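Side-chain contact in putative Nitroreductase (Desulfovibrio desulfuricans subsp. desulfuricans str. G20, PDB 3E39), which binds flavin mononucleotide and probably acts as an FMN-dependent oxidoreductase of the nitroreductase type: residues A[30-33]-A[34-38]. Residues are numbered along the deposited sequence; the frame is centred on the assembly and turned at random.
Sequences AVRL and ILEAG
Arg32 and Glu36 form an i to i+4 pair on one face of helix 28-39, a helix of the nitroreductase fold that lies between the central antiparallel sheet, helix 94-114 and the second subunit. The charged groups are not in direct hydrogen-bonding contact. Arg32 NH1 stands 4.0 Å from Glu36 OE2, a long salt bridge. A water closes the gap: it accepts from Arg32 NH1 at 3.0 Å, in the plane of the guanidinium at its edge, and donates to Glu36 OE2 at 2.8 Å. The guanidinium and carboxylate planes are turned 44° apart. Glu36 CG also lies 3.6 Å from Arg32 NH1, so the aliphatic part of the glutamate shares in the contact. Arg32 runs out with CG trans to its backbone N (chi1 -166°), and the bend at chi3 brings the guanidinium back beside Glu36. Its stronger partner is Glu29, whose OE2 forms a salt bridge with Arg32 NH2 and probably balances most of the charge.

Val31 and Leu35 meet on another face of the helix. They lie side by side and point the same way, with Val31 CG1 4.0 Å from Leu35 CD1. Ile34 CG1 lies 3.3 Å from Ala30 O. Val31 and Leu35 both touch Val54 of strand 50-56, while Ile34 reaches Ile82 of strand 80-87 and Met108 of helix 94-114.

Regular i to i+4 backbone bonds join the turns. Leu35 N donates to Val31 O at 2.9 Å and 164°, and Glu36 N to Arg32 O at 2.9 Å. The second subunit also packs here, with its Leu165 against Leu35 and Glu36 and its Phe174 against Arg32.

Glu36 is thus the lesser acidic partner of Arg32. It adds a looser, largely water-mediated link, probably weaker than a close ion pair.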
ATOM      1  N   ALA A  30      -5.323  18.613   8.645  1.00 11.70           N
ATOM      2  CA  ALA A  30      -5.756  17.309   8.111  1.00  8.91           C
ATOM      3  C   ALA A  30      -4.891  16.942   6.878  1.00  9.52           C
ATOM      4  O   ALA A  30      -4.380  15.805   6.789  1.00  8.20           O
ATOM      5  CB  ALA A  30      -7.232  17.292   7.761  1.00  9.91           C
ATOM      6  N   VAL A  31      -4.713  17.883   5.958  1.00  9.85           N
ATOM      7  CA  VAL A  31      -3.922  17.594   4.751  1.00 11.89           C
ATOM      8  C   VAL A  31      -2.483  17.228   5.149  1.00  9.25           C
ATOM      9  O   VAL A  31      -1.883  16.259   4.613  1.00  8.04           O
ATOM     10  CB  VAL A  31      -3.946  18.758   3.727  1.00 11.68           C
ATOM     11  CG1 VAL A  31      -2.970  18.478   2.574  1.00 11.85           C
ATOM     12  CG2 VAL A  31      -5.417  18.973   3.231  1.00 10.21           C
ATOM     13  N   ARG A  32      -1.931  17.988   6.091  1.00  9.11           N
ATOM     14  CA  ARG A  32      -0.572  17.721   6.577  1.00 10.85           C
ATOM     15  C   ARG A  32      -0.459  16.319   7.184  1.00 10.66           C
ATOM     16  O   ARG A  32       0.495  15.574   6.884  1.00 10.70           O
ATOM     17  CB  ARG A  32      -0.140  18.776   7.612  1.00 13.15           C
ATOM     18  CG  ARG A  32       1.357  18.719   7.871  1.00 12.94           C
ATOM     19  CD  ARG A  32       1.769  19.597   9.055  1.00 16.97           C
ATOM     20  NE  ARG A  32       1.272  19.050  10.319  1.00 21.24           N
ATOM     21  CZ  ARG A  32       1.847  18.047  10.992  1.00 22.63           C
ATOM     22  NH1 ARG A  32       2.943  17.456  10.539  1.00 26.83           N
ATOM     23  NH2 ARG A  32       1.307  17.628  12.135  1.00 21.26           N
ATOM     24  N   LEU A  33      -1.409  15.949   8.038  1.00  8.47           N
ATOM     25  CA  LEU A  33      -1.403  14.619   8.655  1.00  8.50           C
ATOM     26  C   LEU A  33      -1.513  13.506   7.600  1.00  7.41           C
ATOM     27  O   LEU A  33      -0.851  12.457   7.733  1.00 10.01           O
ATOM     28  CB  LEU A  33      -2.503  14.455   9.693  1.00 10.37           C
ATOM     29  CG  LEU A  33      -2.307  15.300  10.945  1.00  9.99           C
ATOM     30  CD1 LEU A  33      -3.560  15.257  11.797  1.00 15.12           C
ATOM     31  CD2 LEU A  33      -1.048  14.823  11.735  1.00 12.00           C
ATOM     32  N   ILE A  34      -2.323  13.742   6.561  1.00  7.87           N
ATOM     33  CA  ILE A  34      -2.478  12.771   5.488  1.00  8.07           C
ATOM     34  C   ILE A  34      -1.143  12.614   4.739  1.00 10.20           C
ATOM     35  O   ILE A  34      -0.664  11.510   4.493  1.00  8.80           O
ATOM     36  CB  ILE A  34      -3.635  13.134   4.542  1.00  8.87           C
ATOM     37  CG1 ILE A  34      -4.985  12.949   5.260  1.00 10.69           C
ATOM     38  CG2 ILE A  34      -3.620  12.243   3.303  1.00  9.78           C
ATOM     39  CD1 ILE A  34      -6.189  13.625   4.558  1.00 10.76           C
ATOM     40  N   LEU A  35      -0.525  13.729   4.402  1.00  8.83           N
ATOM     41  CA  LEU A  35       0.747  13.695   3.680  1.00  9.44           C
ATOM     42  C   LEU A  35       1.831  13.008   4.532  1.00  8.03           C
ATOM     43  O   LEU A  35       2.615  12.218   4.009  1.00  8.17           O
ATOM     44  CB  LEU A  35       1.174  15.105   3.294  1.00 10.92           C
ATOM     45  CG  LEU A  35       0.374  15.802   2.191  1.00  9.57           C
ATOM     46  CD1 LEU A  35       0.822  17.277   2.145  1.00  8.49           C
ATOM     47  CD2 LEU A  35       0.565  15.134   0.877  1.00 12.12           C
ATOM     48  N   GLU A  36       1.847  13.293   5.838  1.00  8.69           N
ATOM     49  CA  GLU A  36       2.828  12.653   6.770  1.00 10.17           C
ATOM     50  C   GLU A  36       2.675  11.137   6.782  1.00  7.98           C
ATOM     51  O   GLU A  36       3.666  10.401   6.874  1.00  7.93           O
ATOM     52  CB  GLU A  36       2.666  13.198   8.206  1.00 10.97           C
ATOM     53  CG  GLU A  36       3.279  14.590   8.411  1.00 11.76           C
ATOM     54  CD  GLU A  36       4.785  14.587   8.352  1.00 14.63           C
ATOM     55  OE1 GLU A  36       5.420  13.575   8.733  1.00 16.99           O
ATOM     56  OE2 GLU A  36       5.358  15.614   7.952  1.00 12.50           O
ATOM     57  N   ALA A  37       1.431  10.670   6.708  1.00  8.19           N
ATOM     58  CA  ALA A  37       1.150   9.218   6.603  1.00  8.48           C
ATOM     59  C   ALA A  37       1.775   8.691   5.306  1.00  8.64           C
ATOM     60  O   ALA A  37       2.414   7.638   5.269  1.00  8.47           O
ATOM     61  CB  ALA A  37      -0.356   8.952   6.612  1.00  7.39           C
ATOM     62  N   GLY A  38       1.589   9.441   4.227  1.00  7.13           N
ATOM     63  CA  GLY A  38       2.157   9.077   2.943  1.00  7.81           C
ATOM     64  C   GLY A  38       3.677   8.935   2.912  1.00  9.76           C
ATOM     65  O   GLY A  38       4.173   7.918   2.410  1.00  8.91           O
TER
HETATM   66  O   HOH W   1       4.895  18.277   8.462  1.00 19.44           O